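Ferritin light chain (Trichoplusia ni, PDB 1Z6O) forms, with heavy chains, a secreted iron-storage shell of 24 subunits in which the light chain probably helps to nucleate the ferrihydrite core. Local coordinates at residues 35-40 with 141-146; 40-45 with 103-108; 45-50 with 134-139; 53-58 with 77-82. All coordinates share one frame; numbering follows the deposited sequence.

Interaction 1 (35-40 with 141-146); sequences GNVATE and FYIHRE
One hydrogen bond crosses between the start of helix 37-61 and the last turns of helix 122-148. The backbone N of Asn36 donates to Glu146 OE2 over 3.2 Å, with an N-H...O angle of 163°. The N-H meets the oxygen from above the carboxylate plane. The CG of Glu146 lies anti to its backbone N, and the chain then bends at chi2 (63°). This bend lays the side chain against the first turn, with Glu146 CG 3.8 Å from Val37 N. Glu146, if ionised, would probably be favoured by the start of helix 37-61. Asn36 holds the N-cap position, but its side chain makes no capping bond.

The second kind of contact sets a carboxylate beside an aromatic ring. Glu40 CD comes to 3.7 Å from Tyr142 CE2, at the ring edge and in the ring plane. The two planes stand 82° apart. The polar ends bind outside the pair: Thr108 holds both Glu40 OE1 and Tyr142 OH, and Ser107 OG holds Glu40 OE2.

Van der Waals packing fills the bundle side. Ile143 CG1 packs on Glu40 CB at 3.8 Å, and Ile143 CD1 reaches Glu40 O at 3.7 Å. The CG2 of Val37 meets the CG2 of Ile143 at 4.1 Å, the two side chains crossing at about a right angle. Helix 157-190 closes this layer with Ile159 and Leu163. Such pairing of an antiparallel first and third helix, apolar inside and polar at its end, belongs to the four-helix bundle of ferritins.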
# COMPACT_ATOMS: atom_id res chain seq x y z
N GLY A 35 -37.85 -47.66 22.93
CA GLY A 35 -37.08 -46.98 23.95
C GLY A 35 -37.55 -45.60 24.36
O GLY A 35 -38.60 -45.12 23.94
N ASN A 36 -36.74 -44.94 25.18
CA ASN A 36 -37.07 -43.63 25.70
C ASN A 36 -36.16 -42.52 25.19
O ASN A 36 -36.20 -41.42 25.72
CB ASN A 36 -36.96 -43.65 27.22
CG ASN A 36 -37.87 -44.68 27.85
OD1 ASN A 36 -39.06 -44.74 27.55
ND2 ASN A 36 -37.31 -45.50 28.74
N VAL A 37 -35.35 -42.80 24.17
CA VAL A 37 -34.43 -41.77 23.72
C VAL A 37 -35.12 -40.49 23.26
O VAL A 37 -34.70 -39.40 23.64
CB VAL A 37 -33.48 -42.28 22.61
CG1 VAL A 37 -34.25 -42.57 21.34
CG2 VAL A 37 -32.42 -41.22 22.31
N ALA A 38 -36.18 -40.61 22.48
CA ALA A 38 -36.86 -39.41 21.97
C ALA A 38 -37.46 -38.56 23.08
O ALA A 38 -37.31 -37.34 23.09
CB ALA A 38 -37.93 -39.80 20.95
N THR A 39 -38.14 -39.19 24.04
CA THR A 39 -38.73 -38.41 25.12
C THR A 39 -37.64 -37.88 26.06
O THR A 39 -37.78 -36.78 26.59
CB THR A 39 -39.77 -39.24 25.93
OG1 THR A 39 -39.17 -40.45 26.37
CG2 THR A 39 -40.98 -39.58 25.05
N GLU A 40 -36.58 -38.65 26.26
CA GLU A 40 -35.50 -38.17 27.14
C GLU A 40 -34.82 -36.93 26.54
O GLU A 40 -34.43 -36.02 27.27
CB GLU A 40 -34.44 -39.26 27.36
CG GLU A 40 -34.92 -40.37 28.28
CD GLU A 40 -35.23 -39.88 29.69
OE1 GLU A 40 -36.17 -40.44 30.30
OE2 GLU A 40 -34.53 -38.96 30.18
N PHE A 141 -25.10 -38.93 29.89
CA PHE A 141 -24.62 -40.32 29.92
C PHE A 141 -25.81 -41.28 29.84
O PHE A 141 -25.76 -42.30 29.16
CB PHE A 141 -23.86 -40.61 31.22
CG PHE A 141 -22.41 -40.16 31.23
CD1 PHE A 141 -21.93 -39.25 30.28
CD2 PHE A 141 -21.54 -40.66 32.20
CE1 PHE A 141 -20.58 -38.84 30.31
CE2 PHE A 141 -20.19 -40.25 32.23
CZ PHE A 141 -19.71 -39.34 31.28
N TYR A 142 -26.87 -40.94 30.55
CA TYR A 142 -28.08 -41.76 30.58
C TYR A 142 -28.75 -41.85 29.20
O TYR A 142 -29.10 -42.93 28.74
CB TYR A 142 -29.06 -41.16 31.60
CG TYR A 142 -30.36 -41.91 31.71
CD1 TYR A 142 -30.42 -43.12 32.38
CD2 TYR A 142 -31.52 -41.40 31.14
CE1 TYR A 142 -31.62 -43.82 32.49
CE2 TYR A 142 -32.73 -42.09 31.24
CZ TYR A 142 -32.77 -43.30 31.91
OH TYR A 142 -33.96 -43.99 32.02
N ILE A 143 -28.92 -40.71 28.54
CA ILE A 143 -29.55 -40.72 27.21
C ILE A 143 -28.67 -41.48 26.22
O ILE A 143 -29.17 -42.22 25.36
CB ILE A 143 -29.78 -39.28 26.72
CG1 ILE A 143 -30.70 -38.55 27.70
CG2 ILE A 143 -30.42 -39.28 25.32
CD1 ILE A 143 -30.84 -37.05 27.40
N HIS A 144 -27.36 -41.30 26.34
CA HIS A 144 -26.40 -41.97 25.47
C HIS A 144 -26.54 -43.50 25.64
O HIS A 144 -26.57 -44.25 24.66
CB HIS A 144 -24.99 -41.50 25.84
CG HIS A 144 -23.91 -42.01 24.92
ND1 HIS A 144 -23.44 -43.30 24.96
CD2 HIS A 144 -23.19 -41.37 23.96
CE1 HIS A 144 -22.47 -43.44 24.07
NE2 HIS A 144 -22.30 -42.28 23.45
N ARG A 145 -26.63 -43.95 26.88
CA ARG A 145 -26.78 -45.38 27.17
C ARG A 145 -28.13 -45.90 26.64
O ARG A 145 -28.24 -47.03 26.13
CB ARG A 145 -26.68 -45.62 28.68
CG ARG A 145 -26.61 -47.09 29.03
CD ARG A 145 -26.42 -47.36 30.52
NE ARG A 145 -26.36 -48.81 30.70
CZ ARG A 145 -25.61 -49.43 31.59
NH1 ARG A 145 -24.83 -48.75 32.42
NH2 ARG A 145 -25.62 -50.76 31.62
N GLU A 146 -29.17 -45.09 26.78
CA GLU A 146 -30.49 -45.47 26.29
C GLU A 146 -30.46 -45.60 24.76
O GLU A 146 -31.14 -46.45 24.19
CB GLU A 146 -31.50 -44.40 26.72
CG GLU A 146 -32.94 -44.68 26.36
CD GLU A 146 -33.49 -45.92 27.07
OE1 GLU A 146 -33.06 -46.22 28.21
OE2 GLU A 146 -34.37 -46.58 26.46

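Interaction 2 (40-45 with 103-108)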
# COMPACT_ATOMS: atom_id res chain seq x y z
N GLU A 40 -36.58 -38.65 26.26
CA GLU A 40 -35.50 -38.17 27.14
C GLU A 40 -34.82 -36.93 26.54
O GLU A 40 -34.43 -36.02 27.27
CB GLU A 40 -34.44 -39.26 27.36
CG GLU A 40 -34.92 -40.37 28.28
CD GLU A 40 -35.23 -39.88 29.69
OE1 GLU A 40 -36.17 -40.44 30.30
OE2 GLU A 40 -34.53 -38.96 30.18
N LEU A 41 -34.68 -36.89 25.21
CA LEU A 41 -34.05 -35.72 24.59
C LEU A 41 -34.94 -34.49 24.82
O LEU A 41 -34.44 -33.40 25.08
CB LEU A 41 -33.84 -35.97 23.09
CG LEU A 41 -32.92 -34.94 22.42
CD1 LEU A 41 -31.51 -35.02 23.04
CD2 LEU A 41 -32.86 -35.19 20.91
N GLN A 42 -36.25 -34.67 24.72
CA GLN A 42 -37.16 -33.55 24.97
C GLN A 42 -37.03 -33.09 26.42
O GLN A 42 -37.00 -31.88 26.70
CB GLN A 42 -38.61 -33.96 24.71
CG GLN A 42 -38.93 -34.22 23.24
CD GLN A 42 -40.34 -34.72 23.05
OE1 GLN A 42 -41.28 -34.17 23.61
NE2 GLN A 42 -40.51 -35.76 22.25
N ALA A 43 -36.97 -34.03 27.36
CA ALA A 43 -36.83 -33.67 28.77
C ALA A 43 -35.47 -33.01 29.04
O ALA A 43 -35.31 -32.25 29.99
CB ALA A 43 -37.00 -34.92 29.67
N TYR A 44 -34.48 -33.31 28.20
CA TYR A 44 -33.14 -32.72 28.37
C TYR A 44 -33.18 -31.24 27.97
O TYR A 44 -32.50 -30.41 28.57
CB TYR A 44 -32.12 -33.49 27.50
CG TYR A 44 -30.66 -33.30 27.92
CD1 TYR A 44 -30.30 -33.23 29.27
CD2 TYR A 44 -29.65 -33.28 26.96
CE1 TYR A 44 -28.95 -33.16 29.66
CE2 TYR A 44 -28.30 -33.21 27.34
CZ TYR A 44 -27.96 -33.15 28.68
OH TYR A 44 -26.62 -33.09 29.05
N ALA A 45 -33.98 -30.90 26.96
CA ALA A 45 -34.12 -29.49 26.57
C ALA A 45 -34.78 -28.76 27.74
O ALA A 45 -34.42 -27.64 28.08
CB ALA A 45 -35.01 -29.36 25.32
N PHE A 103 -43.01 -29.51 25.94
CA PHE A 103 -42.38 -28.88 27.10
C PHE A 103 -42.78 -29.42 28.47
O PHE A 103 -42.27 -28.95 29.49
CB PHE A 103 -42.61 -27.36 27.07
CG PHE A 103 -41.89 -26.68 25.94
CD1 PHE A 103 -42.45 -26.62 24.67
CD2 PHE A 103 -40.63 -26.14 26.14
CE1 PHE A 103 -41.77 -26.03 23.61
CE2 PHE A 103 -39.93 -25.55 25.07
CZ PHE A 103 -40.50 -25.50 23.81
N ASP A 104 -43.66 -30.41 28.50
CA ASP A 104 -44.05 -30.99 29.77
C ASP A 104 -43.57 -32.43 29.87
O ASP A 104 -44.06 -33.20 30.70
CB ASP A 104 -45.57 -30.95 29.93
CG ASP A 104 -46.00 -30.83 31.40
OD1 ASP A 104 -45.22 -31.23 32.29
OD2 ASP A 104 -47.12 -30.33 31.65
N GLN A 105 -42.62 -32.81 29.03
CA GLN A 105 -42.11 -34.17 29.04
C GLN A 105 -41.18 -34.38 30.23
O GLN A 105 -40.30 -33.57 30.49
CB GLN A 105 -41.35 -34.48 27.74
CG GLN A 105 -40.84 -35.91 27.67
CD GLN A 105 -41.96 -36.93 27.77
OE1 GLN A 105 -42.88 -36.93 26.96
NE2 GLN A 105 -41.90 -37.80 28.78
N HIS A 106 -41.38 -35.48 30.94
CA HIS A 106 -40.53 -35.77 32.09
C HIS A 106 -39.52 -36.85 31.77
O HIS A 106 -39.73 -37.67 30.87
CB HIS A 106 -41.40 -36.20 33.28
CG HIS A 106 -42.33 -35.13 33.76
ND1 HIS A 106 -41.88 -33.95 34.30
CD2 HIS A 106 -43.68 -35.04 33.72
CE1 HIS A 106 -42.91 -33.17 34.59
NE2 HIS A 106 -44.01 -33.81 34.24
N SER A 107 -38.41 -36.84 32.50
CA SER A 107 -37.36 -37.82 32.32
C SER A 107 -37.71 -39.04 33.18
O SER A 107 -38.42 -38.91 34.18
CB SER A 107 -36.03 -37.25 32.80
OG SER A 107 -35.03 -38.26 32.81
N THR A 108 -37.22 -40.21 32.80
CA THR A 108 -37.46 -41.41 33.59
C THR A 108 -36.33 -41.55 34.59
O THR A 108 -36.45 -42.26 35.59
CB THR A 108 -37.47 -42.68 32.73
OG1 THR A 108 -36.19 -42.84 32.12
CG2 THR A 108 -38.53 -42.60 31.65
O HOH W 1 -38.55 -40.08 28.99
O HOH W 2 -43.29 -36.11 24.56
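Helix segment 40-45 is met by an irregular segment that runs obliquely along it, broadly in the opposite chain direction. Residues 105-107 are extended, with psi about 130-155°. The closest alpha carbons are those of Ala43 and Gln105, 5.3 Å apart. The small Ala43 lets the chain come this near. Its CB rests on backbone, 3.7 Å from Gln105 O and equally far from Ser107 N.

Glu40 is the polar centre of the contact. Each of its carboxylate oxygens uses its syn lone pair. Glu40 OE1 takes the backbone N of Thr108 at 2.7 Å, and Glu40 OE2 takes Ser107 OG at 2.8 Å. Thr108 OG1 adds a further bond to Glu40 OE1 at 3.0 Å, coming from above the carboxylate plane. A water also donates to OE1 and bridges to His106 O. Three donors therefore meet one oxygen, which probably favours the ionised form of Glu40. Thr108 OG1 is also hydrogen-bonded to Tyr142 OH of helix 122-148.

Gln105 folds back on its own segment. Its CG is anti to the backbone N and the chain bends at chi2 (59°). This lets Gln105 NE2 donate to His106 O at 3.0 Å, nearly straight at 174° and in the amide plane. Gln42 packs CB to CB on Gln105 at 4.1 Å, and a second water sits between their OE1 atoms.

The segment 103-108 lies in the long crossover connection between the second and third helices of the ferritin bundle, here tied down on the first helix.

Interaction 3 (45-50 with 134-139)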
# COMPACT_ATOMS: atom_id res chain seq x y z
N ALA A 45 -33.98 -30.90 26.96
CA ALA A 45 -34.12 -29.49 26.57
C ALA A 45 -34.78 -28.76 27.74
O ALA A 45 -34.42 -27.64 28.08
CB ALA A 45 -35.01 -29.36 25.32
N LYS A 46 -35.76 -29.41 28.35
CA LYS A 46 -36.48 -28.82 29.48
C LYS A 46 -35.56 -28.59 30.68
O LYS A 46 -35.67 -27.58 31.37
CB LYS A 46 -37.65 -29.74 29.86
CG LYS A 46 -38.44 -29.29 31.08
CD LYS A 46 -39.53 -30.32 31.39
CE LYS A 46 -40.10 -30.12 32.78
NZ LYS A 46 -41.16 -31.13 33.06
N LEU A 47 -34.66 -29.54 30.93
CA LEU A 47 -33.72 -29.38 32.05
C LEU A 47 -32.79 -28.19 31.78
O LEU A 47 -32.52 -27.39 32.68
CB LEU A 47 -32.89 -30.66 32.24
CG LEU A 47 -31.83 -30.66 33.36
CD1 LEU A 47 -32.49 -30.37 34.71
CD2 LEU A 47 -31.13 -32.02 33.38
N HIS A 48 -32.30 -28.05 30.54
CA HIS A 48 -31.43 -26.92 30.23
C HIS A 48 -32.20 -25.61 30.37
O HIS A 48 -31.65 -24.61 30.82
CB HIS A 48 -30.86 -27.01 28.81
CG HIS A 48 -29.67 -27.92 28.69
ND1 HIS A 48 -29.79 -29.28 28.52
CD2 HIS A 48 -28.34 -27.65 28.73
CE1 HIS A 48 -28.58 -29.82 28.47
NE2 HIS A 48 -27.69 -28.85 28.59
N LEU A 49 -33.46 -25.61 29.95
CA LEU A 49 -34.27 -24.39 30.03
C LEU A 49 -34.42 -23.94 31.49
O LEU A 49 -34.22 -22.77 31.82
CB LEU A 49 -35.65 -24.65 29.40
CG LEU A 49 -36.68 -23.52 29.47
CD1 LEU A 49 -36.11 -22.24 28.82
CD2 LEU A 49 -37.96 -23.98 28.75
N GLU A 50 -34.78 -24.89 32.35
CA GLU A 50 -34.94 -24.59 33.77
C GLU A 50 -33.63 -24.12 34.37
O GLU A 50 -33.59 -23.13 35.11
CB GLU A 50 -35.45 -25.83 34.52
CG GLU A 50 -36.82 -26.28 34.02
CD GLU A 50 -37.24 -27.66 34.53
OE1 GLU A 50 -36.36 -28.48 34.89
OE2 GLU A 50 -38.47 -27.93 34.55
N LYS A 134 -22.92 -31.58 37.09
CA LYS A 134 -22.75 -33.04 37.12
C LYS A 134 -24.08 -33.71 36.75
O LYS A 134 -24.09 -34.75 36.09
CB LYS A 134 -22.32 -33.53 38.51
CG LYS A 134 -20.86 -33.22 38.85
CD LYS A 134 -20.45 -33.90 40.17
CE LYS A 134 -18.99 -33.55 40.52
NZ LYS A 134 -18.49 -34.34 41.69
N GLU A 135 -25.19 -33.12 37.18
CA GLU A 135 -26.50 -33.69 36.85
C GLU A 135 -26.73 -33.59 35.33
O GLU A 135 -27.22 -34.54 34.72
CB GLU A 135 -27.63 -32.97 37.61
CG GLU A 135 -29.03 -33.45 37.18
CD GLU A 135 -30.18 -32.74 37.91
OE1 GLU A 135 -30.18 -31.50 37.99
OE2 GLU A 135 -31.08 -33.45 38.40
N LEU A 136 -26.39 -32.46 34.72
CA LEU A 136 -26.55 -32.33 33.27
C LEU A 136 -25.66 -33.36 32.56
O LEU A 136 -26.07 -33.97 31.56
CB LEU A 136 -26.14 -30.93 32.79
CG LEU A 136 -27.12 -29.79 33.11
CD1 LEU A 136 -26.44 -28.44 32.85
CD2 LEU A 136 -28.36 -29.94 32.24
N ALA A 137 -24.46 -33.56 33.08
CA ALA A 137 -23.52 -34.50 32.47
C ALA A 137 -23.99 -35.95 32.61
O ALA A 137 -23.90 -36.72 31.66
CB ALA A 137 -22.12 -34.34 33.11
N GLU A 138 -24.48 -36.32 33.79
CA GLU A 138 -24.95 -37.68 33.98
C GLU A 138 -26.24 -37.95 33.21
O GLU A 138 -26.51 -39.09 32.83
CB GLU A 138 -25.10 -37.98 35.48
CG GLU A 138 -23.72 -38.05 36.16
CD GLU A 138 -23.77 -38.33 37.65
OE1 GLU A 138 -24.87 -38.23 38.23
OE2 GLU A 138 -22.71 -38.63 38.24
N ARG A 139 -27.03 -36.90 32.98
CA ARG A 139 -28.24 -37.08 32.19
C ARG A 139 -27.80 -37.38 30.75
O ARG A 139 -28.40 -38.21 30.07
CB ARG A 139 -29.12 -35.82 32.23
CG ARG A 139 -30.44 -35.96 31.46
CD ARG A 139 -31.41 -36.92 32.17
NE ARG A 139 -31.94 -36.35 33.41
CZ ARG A 139 -32.90 -35.42 33.46
NH1 ARG A 139 -33.47 -34.95 32.35
NH2 ARG A 139 -33.29 -34.96 34.65
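The tight part of this contact is built around one methyl group, Leu136 CD2. It lies 3.6 Å from Leu47 CD2 and also covers one face of the His48 ring. The CH-pi distance from Leu136 CD2 to the His48 ring centroid is 3.9 Å, 14° off the ring normal. The two residues of helix 37-61 therefore flank the leucine tip from two directions. Leu47 is directed toward the other helix, with CG anti to its backbone N (chi1 179°). His48 starts along the helix side, with CG beside the backbone N, and its ring swings inward, its ND1 held by Tyr44 O. Leu47 CD2 also meets the guanidinium of Arg139 tip to tip, over one face, at 3.8 Å from Arg139 CZ. The Arg139 chain is bent at chi2 and chi3 to bring the group there.

The looser part lies at the other methyl of Leu47. Leu47 CD1 comes no closer than 4.2 Å to Glu135 OE1, which has its real partner in a salt bridge to Arg51. Glu135 is partly exposed, whereas the other four touching residues are buried.

No hydrogen bond joins the two segments, and their axes stay 11.3 Å apart. The helices run antiparallel at 170°. On the buried side, His48 also touches Lys86, Thr87 and Ile90 of helix 70-96, and Phe167 of helix 157-190 meets its ring, while on the outer side of helix 122-148 Lys134 and Glu138 bind a second light-chain subunit.

Interaction 4 (53-58 with 77-82); sequences YDYLLS and KKLSDE
The first two helices of the ferritin four-helix bundle, 37-61 and 70-96, pack side by side here as an antiparallel pair. Their segment axes come within 7.7 Å, at 158° between directions. Small Ser80 sits at the closest point, its CA 5.0 Å from that of Tyr55. Ser80 CB rests 3.7 Å from Tyr55 CB, and Ser80 OG lies 3.6 Å from Leu56 CB. The OG is anti to the backbone N (chi1 177°), and this turns it to the first helix, where Ser52 O is its hydrogen-bond partner.

Tyr55 packs its ring alongside the second helix. Leu79 CB lies over one ring face, offset toward the rim. The CH-pi distance from Leu79 CB to the Tyr55 ring centroid is 4.0 Å, 26° off the normal. The nearest ring atom is Tyr55 CD1, 3.6 Å from Leu79 CB. In the bundle this ring spans from the first hairpin to the third helix: Tyr55 OH is hydrogen-bonded to Thr132 of helix 122-148.

The opposite flank faces a heavy chain. Leu56 extends its CD1 to 4.4 Å from Lys77 NZ, a loose contact. Lys77 forms a salt bridge with Asp81 one turn on, although the position of its amine is less certain. Arg68 of the heavy chain binds both Asp81 OD1 and Ser80 OG, while Met72 of that chain packs on Leu56 and Lys77.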
# COMPACT_ATOMS: atom_id res chain seq x y z
N TYR A 53 -32.52 -20.44 33.59
CA TYR A 53 -33.12 -19.42 34.43
C TYR A 53 -32.63 -19.49 35.89
O TYR A 53 -32.52 -18.46 36.55
CB TYR A 53 -34.66 -19.46 34.32
CG TYR A 53 -35.13 -18.68 33.10
CD1 TYR A 53 -35.67 -19.31 31.97
CD2 TYR A 53 -35.00 -17.29 33.07
CE1 TYR A 53 -36.06 -18.57 30.84
CE2 TYR A 53 -35.38 -16.55 31.95
CZ TYR A 53 -35.91 -17.19 30.85
OH TYR A 53 -36.30 -16.42 29.78
N ASP A 54 -32.30 -20.69 36.39
CA ASP A 54 -31.74 -20.78 37.75
C ASP A 54 -30.39 -20.03 37.77
O ASP A 54 -30.10 -19.26 38.68
CB ASP A 54 -31.44 -22.24 38.16
CG ASP A 54 -32.69 -23.06 38.43
OD1 ASP A 54 -33.72 -22.47 38.80
OD2 ASP A 54 -32.63 -24.30 38.28
N TYR A 55 -29.56 -20.28 36.77
CA TYR A 55 -28.25 -19.62 36.69
C TYR A 55 -28.41 -18.11 36.53
O TYR A 55 -27.62 -17.33 37.05
CB TYR A 55 -27.44 -20.19 35.51
CG TYR A 55 -27.05 -21.65 35.67
CD1 TYR A 55 -26.96 -22.48 34.57
CD2 TYR A 55 -26.75 -22.18 36.93
CE1 TYR A 55 -26.56 -23.82 34.70
CE2 TYR A 55 -26.35 -23.52 37.08
CZ TYR A 55 -26.26 -24.33 35.95
OH TYR A 55 -25.85 -25.65 36.05
N LEU A 56 -29.43 -17.70 35.78
CA LEU A 56 -29.67 -16.28 35.58
C LEU A 56 -29.97 -15.61 36.93
O LEU A 56 -29.50 -14.51 37.20
CB LEU A 56 -30.84 -16.07 34.61
CG LEU A 56 -31.16 -14.59 34.33
CD1 LEU A 56 -29.95 -13.96 33.65
CD2 LEU A 56 -32.38 -14.47 33.43
N LEU A 57 -30.75 -16.28 37.78
CA LEU A 57 -31.07 -15.72 39.10
C LEU A 57 -29.82 -15.66 39.98
O LEU A 57 -29.67 -14.72 40.76
CB LEU A 57 -32.18 -16.53 39.78
CG LEU A 57 -33.55 -16.46 39.06
CD1 LEU A 57 -34.54 -17.38 39.76
CD2 LEU A 57 -34.07 -15.02 39.06
N SER A 58 -28.94 -16.65 39.87
CA SER A 58 -27.69 -16.59 40.65
C SER A 58 -26.84 -15.43 40.14
O SER A 58 -26.22 -14.72 40.93
CB SER A 58 -26.89 -17.89 40.51
OG SER A 58 -27.49 -18.94 41.24
N LYS A 77 -23.70 -15.98 34.59
CA LYS A 77 -24.32 -15.45 33.38
C LYS A 77 -23.88 -16.30 32.18
O LYS A 77 -24.67 -16.59 31.28
CB LYS A 77 -23.90 -13.99 33.20
CG LYS A 77 -24.34 -13.35 31.89
CD LYS A 77 -25.84 -13.36 31.74
CE LYS A 77 -26.23 -12.58 30.49
NZ LYS A 77 -27.63 -12.84 30.11
N LYS A 78 -22.62 -16.71 32.18
CA LYS A 78 -22.12 -17.55 31.09
C LYS A 78 -22.82 -18.92 31.12
O LYS A 78 -23.21 -19.45 30.07
CB LYS A 78 -20.61 -17.72 31.20
CG LYS A 78 -20.02 -18.60 30.11
CD LYS A 78 -18.49 -18.59 30.16
CE LYS A 78 -17.91 -19.46 29.06
NZ LYS A 78 -16.42 -19.47 29.08
N LEU A 79 -22.96 -19.51 32.30
CA LEU A 79 -23.66 -20.79 32.43
C LEU A 79 -25.11 -20.65 31.95
O LEU A 79 -25.66 -21.55 31.31
CB LEU A 79 -23.67 -21.27 33.88
CG LEU A 79 -22.33 -21.75 34.46
CD1 LEU A 79 -22.54 -22.20 35.90
CD2 LEU A 79 -21.77 -22.90 33.61
N SER A 80 -25.74 -19.52 32.28
CA SER A 80 -27.13 -19.27 31.86
C SER A 80 -27.24 -19.15 30.35
O SER A 80 -28.10 -19.78 29.72
CB SER A 80 -27.66 -17.98 32.51
OG SER A 80 -28.98 -17.71 32.05
N ASP A 81 -26.37 -18.33 29.75
CA ASP A 81 -26.39 -18.13 28.30
C ASP A 81 -26.13 -19.44 27.56
O ASP A 81 -26.76 -19.73 26.54
CB ASP A 81 -25.34 -17.10 27.85
CG ASP A 81 -25.66 -15.67 28.30
OD1 ASP A 81 -26.82 -15.37 28.69
OD2 ASP A 81 -24.74 -14.82 28.25
N GLU A 82 -25.19 -20.24 28.06
CA GLU A 82 -24.90 -21.52 27.41
C GLU A 82 -26.09 -22.48 27.50
O GLU A 82 -26.41 -23.15 26.52
CB GLU A 82 -23.66 -22.17 28.03
CG GLU A 82 -22.43 -21.27 27.86
CD GLU A 82 -21.14 -21.86 28.44
OE1 GLU A 82 -21.18 -22.41 29.57
OE2 GLU A 82 -20.09 -21.73 27.78

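Overall arrangement
All four contacts use helix 37-61. Interactions 1 and 3 pair it with helix 122-148, interaction 4 with helix 70-96, and interaction 2 with the connection between those two helices. Interactions 3 and 4 are buried and held by van der Waals and CH-pi packing, with no hydrogen bond across. Interactions 1 and 2 are partly buried and mix packing with hydrogen bonds. They share Glu40. Interaction 3 lies nearest the chain centre, its own centre about 4 Å from it. Interactions 1 and 4 lie on opposite sides of the chain centre, their centres about 25 Å apart. Interactions 1 and 3 border another light chain, while heavy-chain residues flank interactions 2, 3 and 4.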